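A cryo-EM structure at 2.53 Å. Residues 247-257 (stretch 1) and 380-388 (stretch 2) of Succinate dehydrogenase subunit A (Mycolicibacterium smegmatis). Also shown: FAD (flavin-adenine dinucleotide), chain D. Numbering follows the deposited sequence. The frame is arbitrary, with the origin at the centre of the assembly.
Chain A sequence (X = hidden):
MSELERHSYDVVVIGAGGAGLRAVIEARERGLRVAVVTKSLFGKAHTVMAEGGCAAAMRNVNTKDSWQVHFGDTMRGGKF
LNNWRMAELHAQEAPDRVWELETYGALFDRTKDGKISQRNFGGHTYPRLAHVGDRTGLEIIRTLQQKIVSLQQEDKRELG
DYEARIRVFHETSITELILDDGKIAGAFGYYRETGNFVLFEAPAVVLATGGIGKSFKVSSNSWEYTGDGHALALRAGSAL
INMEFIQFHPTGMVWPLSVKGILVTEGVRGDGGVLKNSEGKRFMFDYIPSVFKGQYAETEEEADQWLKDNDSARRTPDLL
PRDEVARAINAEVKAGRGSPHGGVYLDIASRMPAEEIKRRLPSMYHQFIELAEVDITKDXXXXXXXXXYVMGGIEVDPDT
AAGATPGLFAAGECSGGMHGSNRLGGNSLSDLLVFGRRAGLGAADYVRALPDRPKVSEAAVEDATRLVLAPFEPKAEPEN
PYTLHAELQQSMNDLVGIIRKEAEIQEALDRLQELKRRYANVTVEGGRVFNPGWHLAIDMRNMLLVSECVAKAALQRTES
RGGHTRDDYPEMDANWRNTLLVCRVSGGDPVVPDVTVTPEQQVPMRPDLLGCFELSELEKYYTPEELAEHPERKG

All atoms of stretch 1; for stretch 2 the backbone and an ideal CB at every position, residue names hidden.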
# COMPACT_ATOMS: atom_id res chain seq x y z
N GLN A 247 -6.58 -12.82 -20.12
CA GLN A 247 -7.36 -11.60 -20.12
C GLN A 247 -6.50 -10.44 -20.60
O GLN A 247 -5.42 -10.19 -20.06
CB GLN A 247 -7.93 -11.32 -18.73
CG GLN A 247 -9.02 -10.28 -18.73
CD GLN A 247 -9.99 -10.46 -17.58
OE1 GLN A 247 -10.83 -11.36 -17.60
NE2 GLN A 247 -9.86 -9.61 -16.57
N PHE A 248 -6.98 -9.75 -21.63
CA PHE A 248 -6.37 -8.52 -22.11
C PHE A 248 -7.37 -7.39 -21.96
O PHE A 248 -8.52 -7.52 -22.38
CB PHE A 248 -5.95 -8.63 -23.57
CG PHE A 248 -4.85 -9.61 -23.83
CD1 PHE A 248 -5.14 -10.89 -24.27
CD2 PHE A 248 -3.53 -9.24 -23.69
CE1 PHE A 248 -4.13 -11.79 -24.52
CE2 PHE A 248 -2.51 -10.14 -23.94
CZ PHE A 248 -2.81 -11.41 -24.36
N HIS A 249 -6.94 -6.31 -21.37
CA HIS A 249 -7.77 -5.12 -21.44
C HIS A 249 -7.37 -4.29 -22.66
O HIS A 249 -6.19 -3.96 -22.81
CB HIS A 249 -7.64 -4.28 -20.18
CG HIS A 249 -8.70 -3.24 -20.04
ND1 HIS A 249 -10.04 -3.55 -19.99
CD2 HIS A 249 -8.62 -1.89 -19.95
CE1 HIS A 249 -10.74 -2.43 -19.87
NE2 HIS A 249 -9.90 -1.41 -19.84
N PRO A 250 -8.31 -3.97 -23.55
CA PRO A 250 -7.93 -3.30 -24.80
C PRO A 250 -7.36 -1.91 -24.62
O PRO A 250 -6.71 -1.40 -25.55
CB PRO A 250 -9.26 -3.24 -25.58
CG PRO A 250 -10.18 -4.19 -24.88
CD PRO A 250 -9.76 -4.19 -23.45
N THR A 251 -7.56 -1.27 -23.47
CA THR A 251 -7.25 0.14 -23.28
C THR A 251 -6.41 0.30 -22.02
O THR A 251 -6.94 0.42 -20.91
CB THR A 251 -8.55 0.96 -23.22
OG1 THR A 251 -9.22 0.89 -24.49
CG2 THR A 251 -8.27 2.41 -22.90
N GLY A 252 -5.09 0.27 -22.19
CA GLY A 252 -4.17 0.54 -21.11
C GLY A 252 -3.03 1.44 -21.55
O GLY A 252 -2.56 1.32 -22.68
N MET A 253 -2.58 2.33 -20.67
CA MET A 253 -1.53 3.28 -21.03
C MET A 253 -0.25 2.54 -21.40
O MET A 253 0.15 1.59 -20.72
CB MET A 253 -1.27 4.22 -19.86
CG MET A 253 -2.46 5.10 -19.50
SD MET A 253 -2.67 6.49 -20.62
CE MET A 253 -1.11 7.34 -20.40
N VAL A 254 0.39 2.97 -22.49
CA VAL A 254 1.56 2.27 -23.01
C VAL A 254 2.82 3.14 -23.00
O VAL A 254 3.90 2.65 -22.65
CB VAL A 254 1.30 1.70 -24.43
CG1 VAL A 254 0.05 0.84 -24.44
CG2 VAL A 254 1.22 2.78 -25.49
N TRP A 255 2.73 4.41 -23.39
CA TRP A 255 4.00 5.12 -23.54
C TRP A 255 4.62 5.55 -22.21
O TRP A 255 5.73 5.12 -21.90
CB TRP A 255 3.89 6.34 -24.45
CG TRP A 255 4.99 7.34 -24.21
CD1 TRP A 255 4.84 8.67 -23.93
CD2 TRP A 255 6.40 7.10 -24.23
NE1 TRP A 255 6.07 9.26 -23.77
CE2 TRP A 255 7.04 8.32 -23.95
CE3 TRP A 255 7.19 5.96 -24.45
CZ2 TRP A 255 8.43 8.44 -23.89
CZ3 TRP A 255 8.56 6.08 -24.38
CH2 TRP A 255 9.17 7.31 -24.11
N PRO A 256 3.95 6.41 -21.40
CA PRO A 256 4.65 6.95 -20.23
C PRO A 256 5.04 5.83 -19.29
O PRO A 256 4.16 5.18 -18.71
CB PRO A 256 3.63 7.91 -19.60
CG PRO A 256 2.55 8.07 -20.61
CD PRO A 256 2.54 6.81 -21.41
N LEU A 257 6.34 5.57 -19.15
CA LEU A 257 6.77 4.40 -18.40
C LEU A 257 6.25 4.41 -16.97
O LEU A 257 6.00 3.35 -16.40
CB LEU A 257 8.29 4.28 -18.42
CG LEU A 257 8.93 4.13 -19.80
CD1 LEU A 257 10.43 3.93 -19.69
CD2 LEU A 257 8.29 2.98 -20.56
N UNK A 380 -4.39 14.15 -24.68
CA UNK A 380 -4.85 12.80 -24.94
C UNK A 380 -3.97 11.78 -24.21
O UNK A 380 -2.85 12.07 -23.78
CB UNK A 380 -4.86 12.52 -26.44
N UNK A 381 -4.50 10.57 -24.09
CA UNK A 381 -3.79 9.47 -23.44
C UNK A 381 -3.05 8.66 -24.50
O UNK A 381 -2.98 9.02 -25.67
CB UNK A 381 -4.75 8.58 -22.65
N UNK A 382 -2.46 7.54 -24.08
CA UNK A 382 -1.61 6.72 -24.93
C UNK A 382 -1.97 5.25 -24.74
O UNK A 382 -1.12 4.41 -24.44
CB UNK A 382 -0.13 6.96 -24.62
N UNK A 383 -3.24 4.92 -24.86
CA UNK A 383 -3.75 3.64 -24.41
C UNK A 383 -3.53 2.56 -25.47
O UNK A 383 -3.32 2.85 -26.65
CB UNK A 383 -5.24 3.75 -24.07
N UNK A 384 -3.57 1.30 -25.03
CA UNK A 384 -3.38 0.16 -25.88
C UNK A 384 -3.60 -1.14 -25.13
O UNK A 384 -3.80 -1.15 -23.92
CB UNK A 384 -1.98 0.19 -26.49
N UNK A 385 -3.58 -2.27 -25.85
CA UNK A 385 -3.87 -3.56 -25.21
C UNK A 385 -2.84 -3.92 -24.14
O UNK A 385 -1.63 -3.76 -24.33
CB UNK A 385 -3.92 -4.67 -26.26
N UNK A 386 -3.34 -4.44 -23.02
CA UNK A 386 -2.50 -4.79 -21.88
C UNK A 386 -2.89 -6.15 -21.32
O UNK A 386 -4.08 -6.44 -21.15
CB UNK A 386 -2.60 -3.72 -20.79
N UNK A 387 -1.89 -6.98 -21.04
CA UNK A 387 -2.12 -8.29 -20.43
C UNK A 387 -2.40 -8.12 -18.94
O UNK A 387 -1.65 -7.44 -18.24
CB UNK A 387 -0.92 -9.21 -20.65
N UNK A 388 -3.48 -8.74 -18.46
CA UNK A 388 -3.90 -8.57 -17.08
C UNK A 388 -3.89 -9.86 -16.28
O UNK A 388 -3.28 -9.92 -15.21
CB UNK A 388 -5.30 -7.96 -17.04
PA FAD D . 0.17 -13.42 -5.68
O1A FAD D . -0.21 -13.04 -4.30
O2A FAD D . 0.03 -12.43 -6.77
O5B FAD D . 1.71 -13.84 -5.65
C5B FAD D . 2.16 -15.18 -5.61
C4B FAD D . 3.32 -15.31 -4.64
O4B FAD D . 4.22 -16.33 -5.07
C3B FAD D . 4.16 -14.06 -4.51
O3B FAD D . 4.44 -13.88 -3.13
C2B FAD D . 5.46 -14.40 -5.21
O2B FAD D . 6.57 -13.71 -4.66
C1B FAD D . 5.56 -15.88 -4.95
N9A FAD D . 6.42 -16.53 -5.94
C8A FAD D . 6.26 -16.52 -7.27
N7A FAD D . 7.23 -17.23 -7.87
C5A FAD D . 8.04 -17.70 -6.91
C6A FAD D . 9.26 -18.52 -6.85
N6A FAD D . 9.84 -19.00 -7.96
N1A FAD D . 9.78 -18.78 -5.64
C2A FAD D . 9.22 -18.33 -4.52
N3A FAD D . 8.12 -17.58 -4.50
C4A FAD D . 7.50 -17.24 -5.65
N1 FAD D . -8.71 -9.59 -8.95
C2 FAD D . -9.92 -9.25 -8.46
O2 FAD D . -10.71 -10.15 -8.16
N3 FAD D . -10.31 -7.99 -8.29
C4 FAD D . -9.52 -6.96 -8.59
O4 FAD D . -9.90 -5.80 -8.41
C4X FAD D . -8.18 -7.24 -9.13
N5 FAD D . -7.34 -6.25 -9.46
C5X FAD D . -6.12 -6.53 -9.95
C6 FAD D . -5.26 -5.50 -10.28
C7 FAD D . -4.00 -5.79 -10.79
C7M FAD D . -3.06 -4.68 -11.15
C8 FAD D . -3.59 -7.19 -10.98
C8M FAD D . -2.23 -7.50 -11.53
C9 FAD D . -4.44 -8.22 -10.65
C9A FAD D . -5.69 -7.94 -10.14
N10 FAD D . -6.56 -8.99 -9.81
C10 FAD D . -7.82 -8.65 -9.30
C1' FAD D . -6.16 -10.38 -9.98
C2' FAD D . -5.81 -10.97 -8.62
O2' FAD D . -5.17 -9.99 -7.81
C3' FAD D . -4.85 -12.14 -8.73
O3' FAD D . -5.51 -13.20 -9.41
C4' FAD D . -4.44 -12.63 -7.35
O4' FAD D . -3.77 -11.59 -6.65
C5' FAD D . -3.51 -13.83 -7.41
O5' FAD D . -3.04 -14.06 -6.10
P FAD D . -2.05 -15.26 -5.73
O1P FAD D . -2.09 -15.43 -4.25
O2P FAD D . -2.36 -16.44 -6.59
O3P FAD D . -0.59 -14.74 -6.17

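Position 380 lies out of reach of stretch 1: nothing there comes within 5.5 Å of its ideal CB, so this contact sets no rule and almost any side chain would do. The deposited residue is Ala380.

At 381 the CB points sideways, and its ideal position is 3.6 Å from Met253 SD. That neighbour favours an apolar side chain, of no fixed shape. It is Met381; its CB packs on the sulfur and its end leads away.

Position 382 points toward stretch 1, with the ideal CB 4.0 Å from Trp255 N and 4.2 Å from Pro256 CD. Its backbone is well occupied: Val254 N donates to the 382 O at 2.9 Å, and the 382 N makes a weak, nearly straight hydrogen bond to Met253 SD at 3.6 Å. Stretch 1 offers carbon surface here and no charge, so a long side chain with an aliphatic stem suits, whether its tip is apolar or polar. Glu382 supplies such a stem: its CG lies 3.4 Å from Trp255 CB and 3.9 Å from Val254 CG2.

At 383 the strand begins, paired with Met253, and the ideal CB sits 3.5 Å from Thr251 CG2, on the same face as the Met253 side chain. A compact apolar residue, Val or Ile, fits both the extended backbone and this surface. Val383 is found, its CG1 4.0 Å from Met253 SD.

Position 384 is the strictest. An ideal CB would lie 3.0 Å from Val254 CG1, a clash, and phi/psi of -175/173 is fully extended. Glycine is the clear choice, and Gly384 is deposited. It faces another glycine: Gly252 N donates to Gly384 O at 2.6 Å, while the return bond from Gly384 N to Gly252 O, also 2.6 Å, is weak.

At 385 the CB points away, phi is -63°, and the backbone N, 3.3 Å from Pro250 O, makes no hydrogen bond to stretch 1. Proline is allowed, though other residues could serve. Pro385 has no hydrogen to share, and its CA instead makes a CA-H...O contact with His249 O at 3.4 Å.

Position 386 pairs with His249: His249 N donates to the 386 O and the 386 N to His249 O, each at 2.9 Å. Its CB shares a face with the His249 side chain and looks over the bare Gly252 CA, 4.6 Å off, so a small beta-branched residue suits. Thr386 places CG2 3.7 Å from His249 CB and 4.2 Å from Gly252 CA; a CB on Gly252 would strike that methyl.

At 387 the ideal CB is 3.8 Å from Phe248 CE2, inviting a small apolar or sulfur-bearing side chain. Cys387 has its SG 5.0 Å from the Phe248 ring centroid, approaching obliquely.

Position 388 donates its N to Gln247 O at 2.9 Å. Its CB points toward stretch 1, and the flavin lies some way past it, so a ring or another side chain of medium length could reach it. His388 brings CE1 3.5 Å from FAD C7, which lies at the edge of the imidazole, near its plane.

Stretch 2 (380-388) AMEVGPTCH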
# COMPACT_ATOMS: atom_id res chain seq x y z
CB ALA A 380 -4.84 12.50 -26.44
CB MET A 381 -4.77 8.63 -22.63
CG MET A 381 -5.53 9.44 -21.60
SD MET A 381 -6.91 8.55 -20.88
CE MET A 381 -8.21 9.76 -21.09
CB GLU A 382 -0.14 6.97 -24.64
CG GLU A 382 0.79 6.61 -25.77
CD GLU A 382 0.92 7.72 -26.78
OE1 GLU A 382 0.56 8.87 -26.45
OE2 GLU A 382 1.42 7.47 -27.90
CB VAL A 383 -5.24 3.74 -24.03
CG1 VAL A 383 -5.41 4.72 -22.89
CG2 VAL A 383 -6.06 4.17 -25.23
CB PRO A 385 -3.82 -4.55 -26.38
CG PRO A 385 -4.06 -3.73 -27.59
CD PRO A 385 -3.43 -2.40 -27.31
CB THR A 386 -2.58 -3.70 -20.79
OG1 THR A 386 -1.70 -4.01 -19.71
CG2 THR A 386 -4.00 -3.54 -20.26
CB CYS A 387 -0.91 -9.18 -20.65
SG CYS A 387 -1.03 -10.84 -19.94
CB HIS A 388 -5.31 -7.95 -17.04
CG HIS A 388 -5.77 -7.58 -15.67
ND1 HIS A 388 -5.06 -6.73 -14.85
CD2 HIS A 388 -6.88 -7.94 -14.98
CE1 HIS A 388 -5.71 -6.58 -13.71
NE2 HIS A 388 -6.81 -7.31 -13.76
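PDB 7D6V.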